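Local coordinates for N-carbamoylsarcosine amidase related protein (Thermoplasma acidophilum, PDB 3EEF) that probably hydrolyses a carbon-nitrogen bond as an N-carbamoylsarcosine amidase of the isochorismatase-like family and binds a zinc ion, at residues P3-V7 with V34-F38; R137-D143 with G162-S168. All coordinates share one frame; numbering follows the deposited sequence.

Contact 1 of 2, residues P3-V7 with V34-F38; sequences PALVV and VIETF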
loop_
_atom_site.group_PDB
_atom_site.type_symbol
_atom_site.label_atom_id
_atom_site.label_comp_id
_atom_site.label_asym_id
_atom_site.label_seq_id
_atom_site.Cartn_x
_atom_site.Cartn_y
_atom_site.Cartn_z
ATOM N N PRO A 3 -20.966 8.929 -5.126
ATOM C CA PRO A 3 -20.634 7.539 -5.161
ATOM C C PRO A 3 -20.042 7.081 -6.477
ATOM O O PRO A 3 -20.303 7.689 -7.533
ATOM C CB PRO A 3 -21.986 6.883 -4.966
ATOM C CG PRO A 3 -22.911 7.783 -5.760
ATOM C CD PRO A 3 -22.328 9.171 -5.638
ATOM N N ALA A 4 -19.269 5.988 -6.410
ATOM C CA ALA A 4 -18.873 5.261 -7.603
ATOM C C ALA A 4 -19.341 3.839 -7.490
ATOM O O ALA A 4 -19.418 3.285 -6.385
ATOM C CB ALA A 4 -17.379 5.303 -7.770
ATOM N N LEU A 5 -19.632 3.233 -8.632
ATOM C CA LEU A 5 -20.065 1.841 -8.633
ATOM C C LEU A 5 -18.869 0.938 -8.942
ATOM O O LEU A 5 -18.177 1.147 -9.929
ATOM C CB LEU A 5 -21.189 1.622 -9.640
ATOM C CG LEU A 5 -21.696 0.207 -9.821
ATOM C CD1 LEU A 5 -22.544 -0.275 -8.590
ATOM C CD2 LEU A 5 -22.467 0.146 -11.145
ATOM N N VAL A 6 -18.628 -0.031 -8.063
ATOM C CA VAL A 6 -17.555 -1.000 -8.227
ATOM C C VAL A 6 -18.206 -2.342 -8.499
ATOM O O VAL A 6 -18.970 -2.828 -7.668
ATOM C CB VAL A 6 -16.623 -1.068 -6.985
ATOM C CG1 VAL A 6 -15.521 -2.086 -7.187
ATOM C CG2 VAL A 6 -16.012 0.289 -6.715
ATOM N N VAL A 7 -17.938 -2.898 -9.684
ATOM C CA VAL A 7 -18.581 -4.126 -10.151
ATOM C C VAL A 7 -17.592 -5.270 -10.051
ATOM O O VAL A 7 -16.669 -5.380 -10.889
ATOM C CB VAL A 7 -19.056 -4.028 -11.618
ATOM C CG1 VAL A 7 -19.846 -5.247 -11.948
ATOM C CG2 VAL A 7 -19.926 -2.757 -11.887
ATOM N N VAL A 34 -28.362 -1.509 -12.087
ATOM C CA VAL A 34 -27.532 -0.605 -11.279
ATOM C C VAL A 34 -26.497 0.074 -12.164
ATOM O O VAL A 34 -26.335 1.299 -12.133
ATOM C CB VAL A 34 -26.843 -1.342 -10.134
ATOM C CG1 VAL A 34 -25.820 -0.425 -9.419
ATOM C CG2 VAL A 34 -27.898 -1.864 -9.151
ATOM N N ILE A 35 -25.832 -0.711 -12.994
ATOM C CA ILE A 35 -24.844 -0.139 -13.888
ATOM C C ILE A 35 -25.469 0.966 -14.760
ATOM O O ILE A 35 -24.917 2.069 -14.875
ATOM C CB ILE A 35 -24.190 -1.217 -14.767
ATOM C CG1 ILE A 35 -23.318 -2.146 -13.902
ATOM C CG2 ILE A 35 -23.327 -0.584 -15.818
ATOM C CD1 ILE A 35 -22.881 -3.456 -14.600
ATOM N N GLU A 36 -26.625 0.663 -15.357
ATOM C CA GLU A 36 -27.310 1.584 -16.280
ATOM C C GLU A 36 -27.642 2.948 -15.647
ATOM O O GLU A 36 -27.382 3.985 -16.252
ATOM C CB GLU A 36 -28.571 0.920 -16.875
ATOM N N THR A 37 -28.194 2.942 -14.436
ATOM C CA THR A 37 -28.552 4.182 -13.745
ATOM C C THR A 37 -27.297 5.036 -13.440
ATOM O O THR A 37 -27.309 6.259 -13.569
ATOM C CB THR A 37 -29.282 3.907 -12.420
ATOM O OG1 THR A 37 -28.331 3.456 -11.460
ATOM C CG2 THR A 37 -30.363 2.837 -12.570
ATOM N N PHE A 38 -26.210 4.386 -13.043
ATOM C CA PHE A 38 -24.958 5.112 -12.769
ATOM C C PHE A 38 -24.437 5.816 -14.016
ATOM O O PHE A 38 -23.998 6.977 -13.959
ATOM C CB PHE A 38 -23.879 4.179 -12.200
ATOM C CG PHE A 38 -23.805 4.209 -10.721
ATOM C CD1 PHE A 38 -24.782 3.603 -9.959
ATOM C CD2 PHE A 38 -22.765 4.867 -10.075
ATOM C CE1 PHE A 38 -24.723 3.654 -8.560
ATOM C CE2 PHE A 38 -22.709 4.911 -8.690
ATOM C CZ PHE A 38 -23.690 4.307 -7.937
#
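Leu5 sets its CG opposite the backbone N (chi1 176°), and Phe38 turns about its CA-CB bond to chi1 -96°, so that the leucine runs out over the helix while the phenylalanine ring slides beneath the leucine's first carbon. This is strand-on-helix packing in the parallel alpha/beta fold of the isochorismatase-like hydrolases: strand 3-8 lies inside the sheet, and helix 22-40 covers one face of it, the two short axes 9.5 Å apart. Leu5 CB stands almost over the ring centre of Phe38, 3.7 Å from the centroid and 13° off the ring normal, a CH-pi contact. On the same side of the ring but out past its rim, Leu5 N lies 3.5 Å from Phe38 CE2, while Pro3 O approaches near the ring plane at the edge. Flat and apolar, the phenylalanine suits the gap between helix and strand; an alanine here would probably open a space beneath Leu5 and take away the ring that Pro3 and the strand backbone lean on. Farther out, the two branches of Leu5 divide their partners. CD1 meets Val34 CG1 at 3.4 Å, whereas CD2 lies across Ile35, 3.6 Å from its CA. Branched aliphatic residues fit this buried interface, where the contacts between side chains are apolar. Val114 and Ile116 of strand 112-116 also touch Leu5, and Tyr47 of strand 45-50 packs on both Val7 and Ile35. Those last two cross nearly at right angles, Val7 CG2 resting 4.0 Å from Ile35 CG1.

Contact 2 of 2, residues R137-D143 with G162-S168; sequences RIIVVED and GATVKRS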
loop_
_atom_site.group_PDB
_atom_site.type_symbol
_atom_site.label_atom_id
_atom_site.label_comp_id
_atom_site.label_asym_id
_atom_site.label_seq_id
_atom_site.Cartn_x
_atom_site.Cartn_y
_atom_site.Cartn_z
ATOM N N ARG A 137 -17.517 5.428 2.551
ATOM C CA ARG A 137 -18.776 4.800 2.999
ATOM C C ARG A 137 -19.122 3.703 2.016
ATOM O O ARG A 137 -18.681 3.727 0.854
ATOM C CB ARG A 137 -19.935 5.791 3.077
ATOM C CG ARG A 137 -19.740 6.919 4.092
ATOM C CD ARG A 137 -19.775 6.432 5.559
ATOM N NE ARG A 137 -20.956 5.612 5.883
ATOM C CZ ARG A 137 -22.232 6.044 5.938
ATOM N NH1 ARG A 137 -22.545 7.316 5.679
ATOM N NH2 ARG A 137 -23.218 5.189 6.259
ATOM N N ILE A 138 -19.907 2.730 2.492
ATOM C CA ILE A 138 -20.166 1.527 1.735
ATOM C C ILE A 138 -21.652 1.232 1.582
ATOM O O ILE A 138 -22.391 1.239 2.565
ATOM C CB ILE A 138 -19.503 0.295 2.391
ATOM C CG1 ILE A 138 -17.966 0.499 2.514
ATOM C CG2 ILE A 138 -19.851 -0.983 1.572
ATOM C CD1 ILE A 138 -17.211 -0.401 3.561
ATOM N N ILE A 139 -22.061 0.922 0.352
ATOM C CA ILE A 139 -23.397 0.491 0.039
ATOM C C ILE A 139 -23.254 -0.788 -0.746
ATOM O O ILE A 139 -22.381 -0.886 -1.609
ATOM C CB ILE A 139 -24.134 1.552 -0.860
ATOM C CG1 ILE A 139 -24.285 2.878 -0.092
ATOM C CG2 ILE A 139 -25.495 1.027 -1.373
ATOM C CD1 ILE A 139 -24.895 4.017 -0.935
ATOM N N VAL A 140 -24.102 -1.762 -0.438
ATOM C CA VAL A 140 -24.168 -3.019 -1.161
ATOM C C VAL A 140 -25.582 -3.253 -1.719
ATOM O O VAL A 140 -26.558 -3.078 -1.020
ATOM C CB VAL A 140 -23.800 -4.177 -0.225
ATOM C CG1 VAL A 140 -23.689 -5.489 -1.015
ATOM C CG2 VAL A 140 -22.508 -3.870 0.482
ATOM N N VAL A 141 -25.682 -3.617 -2.992
ATOM C CA VAL A 141 -26.962 -3.898 -3.631
ATOM C C VAL A 141 -27.287 -5.383 -3.532
ATOM O O VAL A 141 -26.884 -6.142 -4.391
ATOM C CB VAL A 141 -26.931 -3.442 -5.094
ATOM C CG1 VAL A 141 -28.302 -3.618 -5.775
ATOM C CG2 VAL A 141 -26.473 -1.993 -5.141
ATOM N N GLU A 142 -28.023 -5.773 -2.485
ATOM C CA GLU A 142 -28.222 -7.176 -2.121
ATOM C C GLU A 142 -28.581 -8.106 -3.280
ATOM O O GLU A 142 -27.999 -9.178 -3.403
ATOM C CB GLU A 142 -29.245 -7.335 -0.983
ATOM C CG GLU A 142 -30.664 -6.838 -1.282
ATOM C CD GLU A 142 -31.654 -6.998 -0.099
ATOM O OE1 GLU A 142 -31.329 -7.613 0.939
ATOM O OE2 GLU A 142 -32.785 -6.487 -0.213
ATOM N N ASP A 143 -29.489 -7.670 -4.146
ATOM C CA ASP A 143 -29.981 -8.505 -5.239
ATOM C C ASP A 143 -29.009 -8.556 -6.375
ATOM O O ASP A 143 -29.161 -9.367 -7.298
ATOM C CB ASP A 143 -31.384 -8.072 -5.748
ATOM C CG ASP A 143 -31.439 -6.631 -6.188
ATOM O OD1 ASP A 143 -30.779 -5.770 -5.558
ATOM O OD2 ASP A 143 -32.151 -6.356 -7.173
ATOM N N GLY A 162 -20.196 -1.389 8.575
ATOM C CA GLY A 162 -21.210 -0.341 8.632
ATOM C C GLY A 162 -21.925 -0.101 7.321
ATOM O O GLY A 162 -22.438 0.991 7.091
ATOM N N ALA A 163 -21.973 -1.113 6.449
ATOM C CA ALA A 163 -22.584 -0.958 5.114
ATOM C C ALA A 163 -24.071 -0.744 5.230
ATOM O O ALA A 163 -24.716 -1.285 6.148
ATOM C CB ALA A 163 -22.334 -2.172 4.228
ATOM N N THR A 164 -24.624 0.053 4.317
ATOM C CA THR A 164 -26.060 0.113 4.180
ATOM C C THR A 164 -26.424 -0.730 2.965
ATOM O O THR A 164 -25.789 -0.625 1.912
ATOM C CB THR A 164 -26.561 1.537 3.985
ATOM O OG1 THR A 164 -26.083 2.014 2.730
ATOM C CG2 THR A 164 -26.068 2.456 5.077
ATOM N N VAL A 165 -27.482 -1.523 3.106
ATOM C CA VAL A 165 -27.916 -2.475 2.095
ATOM C C VAL A 165 -29.121 -1.913 1.323
ATOM O O VAL A 165 -30.072 -1.439 1.918
ATOM C CB VAL A 165 -28.310 -3.800 2.778
ATOM C CG1 VAL A 165 -28.736 -4.834 1.754
ATOM C CG2 VAL A 165 -27.159 -4.323 3.652
ATOM N N LYS A 166 -29.072 -1.965 -0.001
ATOM C CA LYS A 166 -30.140 -1.457 -0.849
ATOM C C LYS A 166 -30.541 -2.516 -1.855
ATOM O O LYS A 166 -29.836 -3.511 -2.004
ATOM C CB LYS A 166 -29.672 -0.210 -1.607
ATOM C CG LYS A 166 -29.425 1.023 -0.725
ATOM C CD LYS A 166 -30.687 1.474 0.004
ATOM C CE LYS A 166 -30.575 2.916 0.502
ATOM N NZ LYS A 166 -31.597 3.206 1.560
ATOM N N ARG A 167 -31.655 -2.289 -2.554
ATOM C CA ARG A 167 -32.060 -3.141 -3.663
ATOM C C ARG A 167 -31.857 -2.406 -4.974
ATOM O O ARG A 167 -31.784 -1.174 -5.007
ATOM C CB ARG A 167 -33.509 -3.593 -3.520
ATOM C CG ARG A 167 -33.844 -4.068 -2.120
ATOM C CD ARG A 167 -35.115 -4.888 -2.063
ATOM N NE ARG A 167 -34.833 -6.309 -2.260
ATOM C CZ ARG A 167 -34.934 -6.969 -3.414
ATOM N NH1 ARG A 167 -35.325 -6.364 -4.535
ATOM N NH2 ARG A 167 -34.648 -8.265 -3.439
ATOM N N SER A 168 -31.728 -3.172 -6.058
ATOM C CA SER A 168 -31.402 -2.579 -7.348
ATOM C C SER A 168 -32.453 -1.546 -7.746
ATOM O O SER A 168 -32.107 -0.504 -8.283
ATOM C CB SER A 168 -31.226 -3.637 -8.439
ATOM O OG SER A 168 -32.314 -4.526 -8.505
#
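Glu142 lays its CB and CG across Val165, nearly at a right angle, with CB 3.7 Å from Val165 CG1, where strand 137-141 runs parallel to 164-166, the outermost strand of this chain's alpha/beta sheet. Four backbone bonds zip the two together: Thr164 N to Ile138 O, Val140 N to Thr164 O, Lys166 N to Val140 O and Glu142 N to Lys166 O. The third is the straightest, 171° at the hydrogen and 2.9 Å from Lys166 N to Val140 O. Beta-branched residues suit such extended chain. On one face Ile138 CG2 meets Ala163 CB at 3.8 Å, on the side where helix 153-161 packs, its Phe157 covering Val140; on the other, Ile139 CG1 packs against Thr164 OG1, and Val141 faces Val34 of helix 22-40. Gly162, with positive phi, leads the chain out of the preceding helix.

Beyond the strands the contact turns polar. Glu142 extends past CG to bring OE2 within 2.9 Å of Arg167 NE, a salt bridge whose hydrogen bond is weak, bent to 128°, with the carboxylate and guanidinium planes 65° apart. Its other oxygen, OE1, pairs with Lys154, so the carboxylate is held between two cations. The Asp143 carboxylate lies over one face of the Arg167 guanidinium and takes a backbone hydrogen bond on its syn side, 2.8 Å from Ser168 N to Asp143 OD1.

From the N terminus the chain enters at strand 3-8, inside the sheet, and passes through helix 22-40, whose residues 34-38 fold back on it; contact 1 thus closes a loop of 26 intervening residues. Strands 45-50, 86-90 and 112-116 follow before contact 2 opens at 137-143 and closes through helix 153-161 at 162-168, spanning 18 residues. The two loops lie in series, neither nested nor crossed. Both reach one parallel sheet, contact 1 fixing a helix to an inner strand and contact 2 adding the outermost strand of the chain's sheet. They meet at Val34, whose CG2 packs 3.8 Å from Val141 CG1 and equally near Ser168 CB.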